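Local coordinates for protein exosome complex component Rrp42 (Methanothermobacter thermautotrophicus, PDB 2WNR) that serves as a probably non-catalytic RNase PH-family subunit of the RNA-degrading archaeal exosome, where it is thought to help structure the active site of Rrp41, at residues S15-K23 with K200-D208; G148-L156 with R191-A199. All coordinates share one frame; numbering follows the deposited sequence.

Contact 1 of 2, residues S15-K23 with K200-D208; sequences SITDLINNK and KIGNEIVLD
Ile-20 carries the apolar part of this contact and lies over Ile-201 and Val-206 where the N-terminal helix meets a beta hairpin. Its CD1 lies 3.5 Å from CD1 of Ile-201, the two side chains crossing at about a right angle. Ile-20 keeps CG1 beside its backbone N (chi1 -76°), which sends the other branch, CG2, to the strand, where it packs on CB of Glu-204 and, at 3.7 Å, on CG1 of Val-206. Thr-17 adds its methyl CG2 against CA of Gly-202.

The polar part gathers at the hairpin turn, a type II' turn from Ile-201 to Glu-204 with Gly-202 at positive phi. Asn-21 OD1 accepts from Asn-203 N at 2.8 Å, a nearly straight bond (175°) in the carbonyl plane on a lone pair. Thr-17 OG1 is hydrogen-bonded to Arg-13 O one helical turn back.

Just past the C-terminal end of the helix, Lys-23 NZ forms a salt bridge with Glu-204 OE2 at 3.0 Å, coming from above the carboxylate plane. Lys-23 is the C-prime residue of the Schellman motif ending helix 11-21.

Helical residues 15-21 run at 91° to strand 204-207, while helix 211-214 touches Ile-201 and Val-206 through Glu-213, and Ile-205 faces helix 244-268.

Contact 2 of 2, residues G148-L156 with R191-A199; sequences GNLFDAAVL and RKALMCTFA
The carboxylate of Asp-152 is the flat group at the centre of this contact, held against the strand by Thr-197. Thr-197 N gives its hydrogen to the syn lone pair of Asp-152 OD2 at 2.7 Å, while Thr-197 OG1 donates to Asp-152 OD1 at 2.6 Å from above the carboxylate plane. The same hydroxyl is also hydrogen-bonded to Ser-222 OG of strand 219-226. Asn-149 ND2 meets Asp-152 OD2 from well out of that carboxylate plane (60°), although the acceptor lies almost in the plane of the donating amide. OD2 thus takes two N-H groups, and three bonds fix the rotation of the buried carboxylate. The Asn-149 amide is held in turn: its OD1 caps the helix by accepting from Asp-152 N at 3.2 Å, with the donor above the carbonyl plane. The ring of Phe-151 leads off toward Leu-107 and Val-110 of helix 102-117, leaving its CB beside Thr-197 OG1.

The first turns of helix 150-164 (residues 150-156) run antiparallel to strand 193-199 (173°, axes 7.2 Å apart), helix-on-sheet packing within the RNase PH fold. It ties a helix of the family's first sequence region to a sheet strand of the second.

Beyond the polar end the interface is aliphatic. Val-155 sends CG2 to Met-195 SD at 3.8 Å, the side chains crossing at about a right angle, and lays CG1 over the backbone of Leu-194. With CG anti to the backbone N (chi1 -169°), Leu-156 brings CD1 to 3.9 Å from Leu-194 CD2. Between the helix and strand backbones a water donates to Asp-152 O and accepts from Met-195 N at 2.8 Å.

Overall arrangement
Contacts 1 and 2 use successive parts of strand 193-201, and their centres lie about 20 Å apart. Contact 2 sits in the core, about 5 Å from the centre of the chain, whereas contact 1 lies about 24 Å out. In the sequence, both segments of contact 2 fall between those of contact 1. The two join through the four-stranded sheet: Val-206 O lies 2.7 Å from Ala-199 N, a probable backbone hydrogen bond, and Asp-208 OD1 is 2.7 Å from Asn-149 ND2, a probable hydrogen bond. Asp-208 also pairs with Arg-35. No other chain of the six-chain assembly touches either contact's segments, so any effect on the Rrp41 active site would be indirect.

Contact 1 of 2, residues S15-K23 with K200-D208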
loop_
_atom_site.group_PDB
_atom_site.type_symbol
_atom_site.label_atom_id
_atom_site.label_comp_id
_atom_site.label_asym_id
_atom_site.label_seq_id
_atom_site.Cartn_x
_atom_site.Cartn_y
_atom_site.Cartn_z
ATOM N N SER A 15 -28.178 -14.481 -30.725
ATOM C CA SER A 15 -27.553 -15.365 -31.731
ATOM C C SER A 15 -26.880 -16.589 -31.100
ATOM O O SER A 15 -27.178 -17.727 -31.482
ATOM C CB SER A 15 -26.521 -14.614 -32.583
ATOM O OG SER A 15 -26.797 -13.230 -32.657
ATOM N N ILE A 16 -25.984 -16.351 -30.136
ATOM C CA ILE A 16 -25.260 -17.429 -29.449
ATOM C C ILE A 16 -26.195 -18.272 -28.568
ATOM O O ILE A 16 -25.911 -19.436 -28.281
ATOM C CB ILE A 16 -24.055 -16.896 -28.617
ATOM C CG1 ILE A 16 -23.137 -16.021 -29.476
ATOM C CG2 ILE A 16 -23.250 -18.051 -28.000
ATOM C CD1 ILE A 16 -21.954 -15.401 -28.723
ATOM N N THR A 17 -27.316 -17.690 -28.154
ATOM C CA THR A 17 -28.273 -18.408 -27.315
ATOM C C THR A 17 -29.126 -19.388 -28.123
ATOM O O THR A 17 -29.251 -20.558 -27.748
ATOM C CB THR A 17 -29.118 -17.438 -26.454
ATOM O OG1 THR A 17 -28.337 -17.031 -25.325
ATOM C CG2 THR A 17 -30.406 -18.086 -25.950
ATOM N N ASP A 18 -29.690 -18.913 -29.234
ATOM C CA ASP A 18 -30.491 -19.754 -30.127
ATOM C C ASP A 18 -29.708 -20.979 -30.598
ATOM O O ASP A 18 -30.250 -22.080 -30.677
ATOM C CB ASP A 18 -30.995 -18.943 -31.327
ATOM C CG ASP A 18 -32.216 -18.088 -30.993
ATOM O OD1 ASP A 18 -33.052 -17.867 -31.902
ATOM O OD2 ASP A 18 -32.342 -17.639 -29.829
ATOM N N LEU A 19 -28.429 -20.769 -30.889
ATOM C CA LEU A 19 -27.519 -21.826 -31.308
ATOM C C LEU A 19 -27.384 -22.919 -30.236
ATOM O O LEU A 19 -27.585 -24.104 -30.521
ATOM C CB LEU A 19 -26.157 -21.207 -31.619
ATOM C CG LEU A 19 -25.116 -21.912 -32.489
ATOM C CD1 LEU A 19 -25.350 -21.676 -33.976
ATOM C CD2 LEU A 19 -23.761 -21.382 -32.086
ATOM N N ILE A 20 -27.056 -22.508 -29.007
ATOM C CA ILE A 20 -26.871 -23.432 -27.884
ATOM C C ILE A 20 -28.170 -24.094 -27.428
ATOM O O ILE A 20 -28.137 -25.218 -26.928
ATOM C CB ILE A 20 -26.158 -22.748 -26.696
ATOM C CG1 ILE A 20 -24.667 -22.599 -27.001
ATOM C CG2 ILE A 20 -26.332 -23.553 -25.410
ATOM C CD1 ILE A 20 -23.985 -21.511 -26.226
ATOM N N ASN A 21 -29.301 -23.406 -27.603
ATOM C CA ASN A 21 -30.619 -23.993 -27.312
ATOM C C ASN A 21 -31.000 -25.063 -28.325
ATOM O O ASN A 21 -31.787 -25.960 -28.026
ATOM C CB ASN A 21 -31.716 -22.924 -27.223
ATOM C CG ASN A 21 -31.735 -22.203 -25.875
ATOM O OD1 ASN A 21 -31.145 -22.662 -24.891
ATOM N ND2 ASN A 21 -32.422 -21.066 -25.830
ATOM N N ASN A 22 -30.435 -24.957 -29.525
ATOM C CA ASN A 22 -30.604 -25.990 -30.542
ATOM C C ASN A 22 -29.362 -26.890 -30.633
ATOM O O ASN A 22 -29.085 -27.499 -31.672
ATOM C CB ASN A 22 -30.979 -25.384 -31.899
ATOM C CG ASN A 22 -31.878 -26.303 -32.721
ATOM O OD1 ASN A 22 -32.915 -26.773 -32.244
ATOM N ND2 ASN A 22 -31.483 -26.559 -33.964
ATOM N N LYS A 23 -28.626 -26.940 -29.521
ATOM C CA LYS A 23 -27.577 -27.934 -29.251
ATOM C C LYS A 23 -26.265 -27.828 -30.034
ATOM O O LYS A 23 -25.589 -28.836 -30.236
ATOM C CB LYS A 23 -28.133 -29.367 -29.325
ATOM C CG LYS A 23 -28.647 -29.905 -27.995
ATOM C CD LYS A 23 -30.069 -29.451 -27.702
ATOM C CE LYS A 23 -30.460 -29.781 -26.273
ATOM N NZ LYS A 23 -31.863 -29.377 -25.988
ATOM N N LYS A 200 -24.132 -21.373 -18.005
ATOM C CA LYS A 200 -25.554 -21.344 -18.352
ATOM C C LYS A 200 -25.808 -20.337 -19.467
ATOM O O LYS A 200 -25.663 -19.125 -19.277
ATOM C CB LYS A 200 -26.409 -21.010 -17.130
ATOM C CG LYS A 200 -27.912 -20.858 -17.404
ATOM C CD LYS A 200 -28.644 -22.192 -17.417
ATOM C CE LYS A 200 -30.137 -22.000 -17.633
ATOM N NZ LYS A 200 -30.851 -21.409 -16.472
ATOM N N ILE A 201 -26.167 -20.858 -20.633
ATOM C CA ILE A 201 -26.554 -20.043 -21.768
ATOM C C ILE A 201 -27.894 -20.584 -22.228
ATOM O O ILE A 201 -28.064 -21.805 -22.351
ATOM C CB ILE A 201 -25.509 -20.087 -22.914
ATOM C CG1 ILE A 201 -24.163 -19.540 -22.428
ATOM C CG2 ILE A 201 -25.988 -19.262 -24.103
ATOM C CD1 ILE A 201 -22.947 -20.079 -23.158
ATOM N N GLY A 202 -28.841 -19.676 -22.473
ATOM C CA GLY A 202 -30.201 -20.052 -22.818
ATOM C C GLY A 202 -30.736 -20.968 -21.743
ATOM O O GLY A 202 -30.681 -20.637 -20.562
ATOM N N ASN A 203 -31.230 -22.133 -22.155
ATOM C CA ASN A 203 -31.742 -23.139 -21.217
ATOM C C ASN A 203 -30.748 -24.274 -20.973
ATOM O O ASN A 203 -31.105 -25.320 -20.434
ATOM C CB ASN A 203 -33.057 -23.727 -21.743
ATOM C CG ASN A 203 -34.109 -22.670 -22.019
ATOM O OD1 ASN A 203 -34.825 -22.756 -23.009
ATOM N ND2 ASN A 203 -34.217 -21.673 -21.141
ATOM N N GLU A 204 -29.500 -24.071 -21.380
ATOM C CA GLU A 204 -28.528 -25.154 -21.393
ATOM C C GLU A 204 -27.333 -24.831 -20.521
ATOM O O GLU A 204 -26.966 -23.664 -20.370
ATOM C CB GLU A 204 -28.046 -25.426 -22.829
ATOM C CG GLU A 204 -29.150 -25.739 -23.848
ATOM C CD GLU A 204 -29.880 -27.041 -23.567
ATOM O OE1 GLU A 204 -29.313 -27.912 -22.864
ATOM O OE2 GLU A 204 -31.028 -27.192 -24.052
ATOM N N ILE A 205 -26.725 -25.859 -19.946
ATOM C CA ILE A 205 -25.390 -25.688 -19.385
ATOM C C ILE A 205 -24.344 -26.241 -20.357
ATOM O O ILE A 205 -24.493 -27.347 -20.890
ATOM C CB ILE A 205 -25.228 -26.272 -17.958
ATOM C CG1 ILE A 205 -25.745 -27.707 -17.879
ATOM C CG2 ILE A 205 -25.935 -25.373 -16.930
ATOM C CD1 ILE A 205 -25.116 -28.515 -16.770
ATOM N N VAL A 206 -23.310 -25.446 -20.617
ATOM C CA VAL A 206 -22.263 -25.883 -21.526
ATOM C C VAL A 206 -20.945 -25.987 -20.801
ATOM O O VAL A 206 -20.604 -25.113 -20.007
ATOM C CB VAL A 206 -22.108 -25.037 -22.848
ATOM C CG1 VAL A 206 -23.418 -24.517 -23.400
ATOM C CG2 VAL A 206 -21.001 -24.013 -22.789
ATOM N N LEU A 207 -20.214 -27.061 -21.080
ATOM C CA LEU A 207 -18.954 -27.327 -20.401
ATOM C C LEU A 207 -17.812 -26.595 -21.090
ATOM O O LEU A 207 -17.734 -26.586 -22.316
ATOM C CB LEU A 207 -18.684 -28.838 -20.347
ATOM C CG LEU A 207 -17.336 -29.388 -19.868
ATOM C CD1 LEU A 207 -17.106 -29.108 -18.387
ATOM C CD2 LEU A 207 -17.273 -30.887 -20.141
ATOM N N ASP A 208 -16.948 -25.979 -20.283
ATOM C CA ASP A 208 -15.720 -25.329 -20.742
ATOM C C ASP A 208 -16.023 -24.208 -21.748
ATOM O O ASP A 208 -15.900 -24.397 -22.968
ATOM C CB ASP A 208 -14.749 -26.382 -21.288
ATOM C CG ASP A 208 -13.508 -25.782 -21.890
ATOM O OD1 ASP A 208 -12.976 -24.827 -21.302
ATOM O OD2 ASP A 208 -13.065 -26.263 -22.956
HETATM O O HOH W 1 -28.795 -16.344 -22.938
#

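Contact 2 of 2, residues G148-L156 with R191-A199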
loop_
_atom_site.group_PDB
_atom_site.type_symbol
_atom_site.label_atom_id
_atom_site.label_comp_id
_atom_site.label_asym_id
_atom_site.label_seq_id
_atom_site.Cartn_x
_atom_site.Cartn_y
_atom_site.Cartn_z
ATOM N N GLY A 148 -11.106 -17.763 -22.368
ATOM C CA GLY A 148 -12.211 -18.505 -21.752
ATOM C C GLY A 148 -11.805 -19.547 -20.713
ATOM O O GLY A 148 -10.874 -20.330 -20.923
ATOM N N ASN A 149 -12.517 -19.559 -19.592
ATOM C CA ASN A 149 -12.402 -20.632 -18.601
ATOM C C ASN A 149 -11.024 -20.708 -17.944
ATOM O O ASN A 149 -10.202 -21.571 -18.251
ATOM C CB ASN A 149 -12.807 -21.984 -19.207
ATOM C CG ASN A 149 -12.947 -23.084 -18.167
ATOM O OD1 ASN A 149 -12.843 -22.847 -16.964
ATOM N ND2 ASN A 149 -13.193 -24.302 -18.638
ATOM N N LEU A 150 -10.794 -19.786 -17.028
ATOM C CA LEU A 150 -9.576 -19.753 -16.277
ATOM C C LEU A 150 -9.495 -20.885 -15.241
ATOM O O LEU A 150 -8.433 -21.450 -15.017
ATOM C CB LEU A 150 -9.513 -18.407 -15.586
ATOM C CG LEU A 150 -8.644 -17.264 -16.115
ATOM C CD1 LEU A 150 -8.223 -17.211 -17.589
ATOM C CD2 LEU A 150 -9.046 -15.944 -15.471
ATOM N N PHE A 151 -10.627 -21.212 -14.631
ATOM C CA PHE A 151 -10.677 -22.149 -13.514
ATOM C C PHE A 151 -10.165 -23.547 -13.865
ATOM O O PHE A 151 -9.322 -24.107 -13.141
ATOM C CB PHE A 151 -12.099 -22.239 -12.946
ATOM C CG PHE A 151 -12.661 -20.923 -12.532
ATOM C CD1 PHE A 151 -12.510 -20.468 -11.225
ATOM C CD2 PHE A 151 -13.340 -20.126 -13.448
ATOM C CE1 PHE A 151 -13.022 -19.234 -10.836
ATOM C CE2 PHE A 151 -13.858 -18.887 -13.070
ATOM C CZ PHE A 151 -13.696 -18.440 -11.763
ATOM N N ASP A 152 -10.679 -24.103 -14.966
ATOM C CA ASP A 152 -10.357 -25.477 -15.338
ATOM C C ASP A 152 -8.907 -25.572 -15.755
ATOM O O ASP A 152 -8.220 -26.513 -15.373
ATOM C CB ASP A 152 -11.287 -25.975 -16.439
ATOM C CG ASP A 152 -12.745 -25.978 -16.016
ATOM O OD1 ASP A 152 -13.026 -25.680 -14.839
ATOM O OD2 ASP A 152 -13.615 -26.290 -16.863
ATOM N N ALA A 153 -8.449 -24.572 -16.508
ATOM C CA ALA A 153 -7.050 -24.444 -16.911
ATOM C C ALA A 153 -6.134 -24.262 -15.701
ATOM O O ALA A 153 -5.052 -24.851 -15.644
ATOM C CB ALA A 153 -6.882 -23.291 -17.875
ATOM N N ALA A 154 -6.587 -23.461 -14.735
ATOM C CA ALA A 154 -5.803 -23.162 -13.537
ATOM C C ALA A 154 -5.628 -24.389 -12.663
ATOM O O ALA A 154 -4.511 -24.723 -12.283
ATOM C CB ALA A 154 -6.417 -22.017 -12.757
ATOM N N VAL A 155 -6.724 -25.070 -12.365
ATOM C CA VAL A 155 -6.677 -26.260 -11.514
ATOM C C VAL A 155 -5.803 -27.329 -12.171
ATOM O O VAL A 155 -4.989 -27.984 -11.515
ATOM C CB VAL A 155 -8.097 -26.811 -11.231
ATOM C CG1 VAL A 155 -8.030 -28.194 -10.614
ATOM C CG2 VAL A 155 -8.859 -25.855 -10.326
ATOM N N LEU A 156 -5.970 -27.473 -13.480
ATOM C CA LEU A 156 -5.236 -28.460 -14.251
ATOM C C LEU A 156 -3.726 -28.210 -14.186
ATOM O O LEU A 156 -2.952 -29.141 -13.978
ATOM C CB LEU A 156 -5.732 -28.449 -15.696
ATOM C CG LEU A 156 -5.324 -29.550 -16.676
ATOM C CD1 LEU A 156 -5.240 -30.937 -16.023
ATOM C CD2 LEU A 156 -6.313 -29.564 -17.820
ATOM N N ARG A 191 -3.799 -37.977 -3.400
ATOM C CA ARG A 191 -4.810 -38.164 -4.441
ATOM C C ARG A 191 -4.917 -36.952 -5.369
ATOM O O ARG A 191 -4.363 -35.892 -5.089
ATOM C CB ARG A 191 -6.183 -38.497 -3.838
ATOM C CG ARG A 191 -6.602 -37.691 -2.601
ATOM C CD ARG A 191 -7.863 -38.298 -2.010
ATOM N NE ARG A 191 -8.086 -37.942 -0.610
ATOM C CZ ARG A 191 -7.547 -38.570 0.438
ATOM N NH1 ARG A 191 -7.833 -38.163 1.670
ATOM N NH2 ARG A 191 -6.717 -39.594 0.267
ATOM N N LYS A 192 -5.620 -37.127 -6.482
ATOM C CA LYS A 192 -5.797 -36.053 -7.454
ATOM C C LYS A 192 -7.240 -35.594 -7.484
ATOM O O LYS A 192 -8.151 -36.349 -7.144
ATOM C CB LYS A 192 -5.372 -36.503 -8.854
ATOM C CG LYS A 192 -3.880 -36.379 -9.131
ATOM C CD LYS A 192 -3.440 -37.302 -10.258
ATOM C CE LYS A 192 -3.096 -38.678 -9.729
ATOM N NZ LYS A 192 -2.840 -39.644 -10.831
ATOM N N ALA A 193 -7.426 -34.341 -7.874
ATOM C CA ALA A 193 -8.741 -33.771 -8.099
ATOM C C ALA A 193 -8.621 -32.776 -9.246
ATOM O O ALA A 193 -7.579 -32.132 -9.409
ATOM C CB ALA A 193 -9.235 -33.088 -6.854
ATOM N N LEU A 194 -9.665 -32.666 -10.056
ATOM C CA LEU A 194 -9.689 -31.664 -11.117
ATOM C C LEU A 194 -11.051 -30.983 -11.187
ATOM O O LEU A 194 -11.982 -31.377 -10.475
ATOM C CB LEU A 194 -9.299 -32.269 -12.473
ATOM C CG LEU A 194 -7.836 -32.689 -12.684
ATOM C CD1 LEU A 194 -7.657 -33.318 -14.050
ATOM C CD2 LEU A 194 -6.848 -31.537 -12.496
ATOM N N MET A 195 -11.167 -29.983 -12.062
ATOM C CA MET A 195 -12.334 -29.123 -12.077
ATOM C C MET A 195 -12.963 -28.935 -13.453
ATOM O O MET A 195 -12.272 -28.768 -14.468
ATOM C CB MET A 195 -11.960 -27.773 -11.481
ATOM C CG MET A 195 -13.088 -26.777 -11.376
ATOM S SD MET A 195 -12.623 -25.409 -10.296
ATOM C CE MET A 195 -12.711 -26.216 -8.688
ATOM N N CYS A 196 -14.292 -28.951 -13.457
ATOM C CA CYS A 196 -15.091 -28.656 -14.633
ATOM C C CYS A 196 -15.912 -27.397 -14.393
ATOM O O CYS A 196 -16.593 -27.287 -13.371
ATOM C CB CYS A 196 -16.028 -29.818 -14.916
ATOM S SG CYS A 196 -15.208 -31.303 -15.475
ATOM N N THR A 197 -15.838 -26.454 -15.331
ATOM C CA THR A 197 -16.631 -25.234 -15.279
ATOM C C THR A 197 -17.672 -25.259 -16.384
ATOM O O THR A 197 -17.355 -25.545 -17.539
ATOM C CB THR A 197 -15.759 -23.973 -15.427
ATOM O OG1 THR A 197 -14.857 -23.891 -14.321
ATOM C CG2 THR A 197 -16.608 -22.719 -15.424
ATOM N N PHE A 198 -18.911 -24.956 -16.011
ATOM C CA PHE A 198 -20.042 -24.921 -16.933
ATOM C C PHE A 198 -20.599 -23.514 -17.027
ATOM O O PHE A 198 -20.551 -22.762 -16.062
ATOM C CB PHE A 198 -21.154 -25.849 -16.442
ATOM C CG PHE A 198 -20.726 -27.269 -16.277
ATOM C CD1 PHE A 198 -21.010 -28.203 -17.253
ATOM C CD2 PHE A 198 -20.038 -27.676 -15.138
ATOM C CE1 PHE A 198 -20.610 -29.528 -17.104
ATOM C CE2 PHE A 198 -19.636 -28.999 -14.979
ATOM C CZ PHE A 198 -19.920 -29.926 -15.959
ATOM N N ALA A 199 -21.151 -23.170 -18.180
ATOM C CA ALA A 199 -21.783 -21.876 -18.364
ATOM C C ALA A 199 -23.248 -22.044 -18.742
ATOM O O ALA A 199 -23.569 -22.775 -19.679
ATOM C CB ALA A 199 -21.046 -21.077 -19.429
HETATM O O HOH W 2 -9.457 -28.849 -13.999
#